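PDB 2H1T: hypothetical protein from Pseudomonas aeruginosa, which is of unknown function but may bind glycolipids and take part in their metabolism. Local coordinates for residues Asp49-Trp54 with Leu60-Phe65. Sequence-based numbering, arbitrary orientation.
With EDO (1,2-ethanediol), chain D.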
ATOM      1  N   ASP A  49      -3.933   9.662   1.028  1.00 15.16           N
ATOM      2  CA  ASP A  49      -4.188  10.357   2.300  1.00 16.24           C
ATOM      3  C   ASP A  49      -5.125  11.491   1.957  1.00 14.78           C
ATOM      4  O   ASP A  49      -4.910  12.193   0.988  1.00 14.18           O
ATOM      5  CB  ASP A  49      -2.889  10.932   2.894  1.00 16.42           C
ATOM      6  CG  ASP A  49      -1.882   9.858   3.277  1.00 26.31           C
ATOM      7  OD1 ASP A  49      -2.277   8.812   3.793  1.00 25.81           O
ATOM      8  OD2 ASP A  49      -0.668  10.068   3.046  1.00 36.98           O
ATOM      9  N   TYR A  50      -6.202  11.656   2.706  1.00 15.84           N
ATOM     10  CA  TYR A  50      -7.076  12.759   2.421  1.00 15.63           C
ATOM     11  C   TYR A  50      -7.708  13.347   3.658  1.00 16.45           C
ATOM     12  O   TYR A  50      -7.810  12.687   4.689  1.00 16.65           O
ATOM     13  CB  TYR A  50      -8.131  12.348   1.389  1.00 14.62           C
ATOM     14  CG  TYR A  50      -9.253  11.423   1.883  1.00 11.20           C
ATOM     15  CD1 TYR A  50     -10.396  11.919   2.542  1.00 10.37           C
ATOM     16  CD2 TYR A  50      -9.238  10.055   1.589  1.00 12.49           C
ATOM     17  CE1 TYR A  50     -11.416  11.051   2.963  1.00 14.87           C
ATOM     18  CE2 TYR A  50     -10.290   9.205   1.968  1.00 14.21           C
ATOM     19  CZ  TYR A  50     -11.368   9.717   2.644  1.00 13.44           C
ATOM     20  OH  TYR A  50     -12.393   8.856   3.015  1.00 15.69           O
ATOM     21  N   ARG A  51      -8.125  14.592   3.528  1.00 16.95           N
ATOM     22  CA  ARG A  51      -8.847  15.251   4.606  1.00 17.77           C
ATOM     23  C   ARG A  51     -10.026  15.983   4.018  1.00 13.59           C
ATOM     24  O   ARG A  51      -9.866  16.710   3.033  1.00 13.42           O
ATOM     25  CB  ARG A  51      -7.904  16.197   5.372  1.00 18.55           C
ATOM     26  CG  ARG A  51      -8.627  17.067   6.450  1.00 22.17           C
ATOM     27  CD  ARG A  51      -7.688  18.036   7.195  1.00 26.13           C
ATOM     28  NE  ARG A  51      -6.970  18.965   6.313  1.00 34.57           N
ATOM     29  CZ  ARG A  51      -7.432  20.139   5.868  1.00 37.61           C
ATOM     30  NH1 ARG A  51      -8.665  20.575   6.179  1.00 40.47           N
ATOM     31  NH2 ARG A  51      -6.652  20.888   5.088  1.00 37.62           N
ATOM     32  N   LEU A  52     -11.197  15.781   4.617  1.00 10.63           N
ATOM     33  CA  LEU A  52     -12.407  16.510   4.255  1.00 12.14           C
ATOM     34  C   LEU A  52     -12.885  17.352   5.415  1.00 13.57           C
ATOM     35  O   LEU A  52     -12.745  16.974   6.584  1.00 12.14           O
ATOM     36  CB  LEU A  52     -13.531  15.550   3.820  1.00 12.38           C
ATOM     37  CG  LEU A  52     -13.158  14.524   2.743  1.00 12.23           C
ATOM     38  CD1 LEU A  52     -14.357  13.586   2.467  1.00 13.07           C
ATOM     39  CD2 LEU A  52     -12.636  15.231   1.483  1.00 12.26           C
ATOM     40  N   ARG A  53     -13.432  18.517   5.083  1.00 14.49           N
ATOM     41  CA  ARG A  53     -13.998  19.404   6.079  1.00 14.46           C
ATOM     42  C   ARG A  53     -15.341  19.882   5.545  1.00 12.76           C
ATOM     43  O   ARG A  53     -15.461  20.230   4.370  1.00 10.83           O
ATOM     44  CB  ARG A  53     -13.051  20.565   6.377  1.00 14.34           C
ATOM     45  CG  ARG A  53     -13.606  21.606   7.357  1.00 17.76           C
ATOM     46  CD  ARG A  53     -12.598  22.743   7.689  1.00 18.34           C
ATOM     47  NE  ARG A  53     -12.257  23.523   6.499  1.00 21.64           N
ATOM     48  CZ  ARG A  53     -13.021  24.474   5.970  1.00 20.23           C
ATOM     49  NH1 ARG A  53     -14.189  24.785   6.512  1.00 22.21           N
ATOM     50  NH2 ARG A  53     -12.623  25.123   4.889  1.00 18.85           N
ATOM     51  N   TRP A  54     -16.344  19.901   6.412  1.00 13.63           N
ATOM     52  CA  TRP A  54     -17.723  20.268   5.999  1.00 14.78           C
ATOM     53  C   TRP A  54     -18.321  21.233   6.990  1.00 15.79           C
ATOM     54  O   TRP A  54     -17.714  21.477   8.035  1.00 15.23           O
ATOM     55  CB  TRP A  54     -18.591  19.023   5.893  1.00 16.94           C
ATOM     56  CG  TRP A  54     -18.560  18.144   7.077  1.00 15.06           C
ATOM     57  CD1 TRP A  54     -19.416  18.168   8.131  1.00 16.87           C
ATOM     58  CD2 TRP A  54     -17.613  17.090   7.344  1.00 14.99           C
ATOM     59  NE1 TRP A  54     -19.076  17.198   9.037  1.00 16.13           N
ATOM     60  CE2 TRP A  54     -17.995  16.500   8.568  1.00 17.11           C
ATOM     61  CE3 TRP A  54     -16.542  16.523   6.619  1.00 15.24           C
ATOM     62  CZ2 TRP A  54     -17.310  15.418   9.125  1.00 16.11           C
ATOM     63  CZ3 TRP A  54     -15.870  15.424   7.166  1.00 15.77           C
ATOM     64  CH2 TRP A  54     -16.236  14.907   8.427  1.00 14.94           C
ATOM     65  N   LEU A  60     -19.842  19.854   2.088  1.00 13.15           N
ATOM     66  CA  LEU A  60     -18.419  19.900   1.943  1.00 13.22           C
ATOM     67  C   LEU A  60     -17.918  21.332   1.698  1.00 14.30           C
ATOM     68  O   LEU A  60     -18.466  22.036   0.847  1.00 19.73           O
ATOM     69  CB  LEU A  60     -17.953  19.018   0.783  1.00 14.16           C
ATOM     70  CG  LEU A  60     -16.443  18.803   0.807  1.00 21.78           C
ATOM     71  CD1 LEU A  60     -16.014  17.771   1.829  1.00 20.84           C
ATOM     72  CD2 LEU A  60     -16.000  18.392  -0.521  1.00 28.31           C
ATOM     73  N   ARG A  61     -16.900  21.751   2.453  1.00 14.41           N
ATOM     74  CA  ARG A  61     -16.248  23.067   2.269  1.00 13.41           C
ATOM     75  C   ARG A  61     -14.810  22.943   1.769  1.00 13.94           C
ATOM     76  O   ARG A  61     -14.344  23.807   1.000  1.00 13.64           O
ATOM     77  CB  ARG A  61     -16.331  23.925   3.558  1.00 10.30           C
ATOM     78  CG  ARG A  61     -17.784  24.181   4.060  1.00 11.78           C
ATOM     79  CD  ARG A  61     -18.711  24.838   2.942  1.00 12.45           C
ATOM     80  NE  ARG A  61     -17.999  25.993   2.373  1.00 14.26           N
ATOM     81  CZ  ARG A  61     -17.978  27.233   2.886  1.00 14.62           C
ATOM     82  NH1 ARG A  61     -18.641  27.538   3.979  1.00 15.50           N
ATOM     83  NH2 ARG A  61     -17.244  28.175   2.298  1.00 17.60           N
ATOM     84  N   GLU A  62     -14.080  21.918   2.214  1.00 16.35           N
ATOM     85  CA  GLU A  62     -12.707  21.708   1.744  1.00 16.36           C
ATOM     86  C   GLU A  62     -12.345  20.229   1.604  1.00 16.49           C
ATOM     87  O   GLU A  62     -12.777  19.373   2.405  1.00 16.58           O
ATOM     88  CB  GLU A  62     -11.730  22.426   2.680  1.00 14.95           C
ATOM     89  CG  GLU A  62     -10.311  22.599   2.167  1.00 18.89           C
ATOM     90  CD  GLU A  62      -9.496  23.561   3.050  1.00 22.12           C
ATOM     91  OE1 GLU A  62      -9.928  23.848   4.223  1.00 24.49           O
ATOM     92  OE2 GLU A  62      -8.443  24.047   2.562  1.00 26.95           O
ATOM     93  N   ALA A  63     -11.547  19.931   0.592  1.00 14.20           N
ATOM     94  CA  ALA A  63     -10.993  18.597   0.441  1.00 16.97           C
ATOM     95  C   ALA A  63      -9.517  18.698   0.021  1.00 18.53           C
ATOM     96  O   ALA A  63      -9.187  19.455  -0.865  1.00 18.64           O
ATOM     97  CB  ALA A  63     -11.805  17.820  -0.587  1.00 17.88           C
ATOM     98  N   VAL A  64      -8.657  17.921   0.674  1.00 16.55           N
ATOM     99  CA  VAL A  64      -7.233  17.826   0.357  1.00 17.85           C
ATOM    100  C   VAL A  64      -6.843  16.355   0.188  1.00 17.02           C
ATOM    101  O   VAL A  64      -7.184  15.524   1.031  1.00 17.35           O
ATOM    102  CB  VAL A  64      -6.373  18.453   1.493  1.00 17.51           C
ATOM    103  CG1 VAL A  64      -4.929  18.460   1.120  1.00 22.88           C
ATOM    104  CG2 VAL A  64      -6.839  19.853   1.789  1.00 22.14           C
ATOM    105  N   PHE A  65      -6.149  16.059  -0.907  1.00 14.24           N
ATOM    106  CA  PHE A  65      -5.719  14.728  -1.304  1.00 15.60           C
ATOM    107  C   PHE A  65      -4.230  14.679  -1.578  1.00 15.57           C
ATOM    108  O   PHE A  65      -3.678  15.606  -2.174  1.00 14.83           O
ATOM    109  CB  PHE A  65      -6.394  14.349  -2.619  1.00 17.33           C
ATOM    110  CG  PHE A  65      -7.886  14.289  -2.541  1.00 15.04           C
ATOM    111  CD1 PHE A  65      -8.534  13.120  -2.131  1.00 16.23           C
ATOM    112  CD2 PHE A  65      -8.666  15.389  -2.922  1.00 16.98           C
ATOM    113  CE1 PHE A  65      -9.930  13.078  -2.045  1.00 17.12           C
ATOM    114  CE2 PHE A  65     -10.041  15.343  -2.836  1.00 18.44           C
ATOM    115  CZ  PHE A  65     -10.679  14.190  -2.408  1.00 19.27           C
TER
HETATM  116  C1  EDO D 189      -3.319  14.652   3.729  1.00 39.60           C
HETATM  117  O1  EDO D 189      -4.138  15.097   2.646  1.00 35.69           O
HETATM  118  C2  EDO D 189      -3.933  15.076   5.059  1.00 41.81           C
HETATM  119  O2  EDO D 189      -3.739  14.073   6.084  1.00 45.02           O
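Two neighbouring strands of the six-stranded antiparallel sheet, 45-54 and 60-69, form a beta hairpin with a classic bulge near its turn end, where R61 and E62 both face R53 and the register shifts by one residue, pairing W54 with L60. R53 O accepts R61 N at 2.8 Å and E62 N at 3.1 Å, so one carbonyl serves two successive amides. R53 N returns a bond to E62 O, and away from the bulge R51 and V64 exchange a reciprocal pair; L52 and Y50 form non-hydrogen-bonded pairs with A63 and F65.

R51, R53, E62 and V64 share one face. R53 holds E62 OE1 in a salt bridge: NE lies 3.3 Å and NH2 3.1 Å from that oxygen, which sits in the guanidinium plane. The R53 chain, set opposite the main-chain N (chi1 176°) and bent at chi3, brings the guanidinium over E62. The carboxylate and guanidinium planes are 85° apart; NE uses the anti lone pair of OE1, whereas NH2 comes from above the carboxylate plane. H77 binds OE2, fixing the other end of the carboxylate. R51 lies alongside V64, its NH2 3.5 Å from V64 CG2.

On the opposite face, L52 CD2 presses tightly on A63 CB at 3.4 Å, and Y50 CB meets F65 CD1 at 3.6 Å. I103 and I105 of strand 102-106 cover A63 and F65. A partly exposed face carrying the salt bridge and a buried, largely apolar one thus back a bulged antiparallel hairpin of a meander sheet, strands adjacent in sequence being adjacent in space.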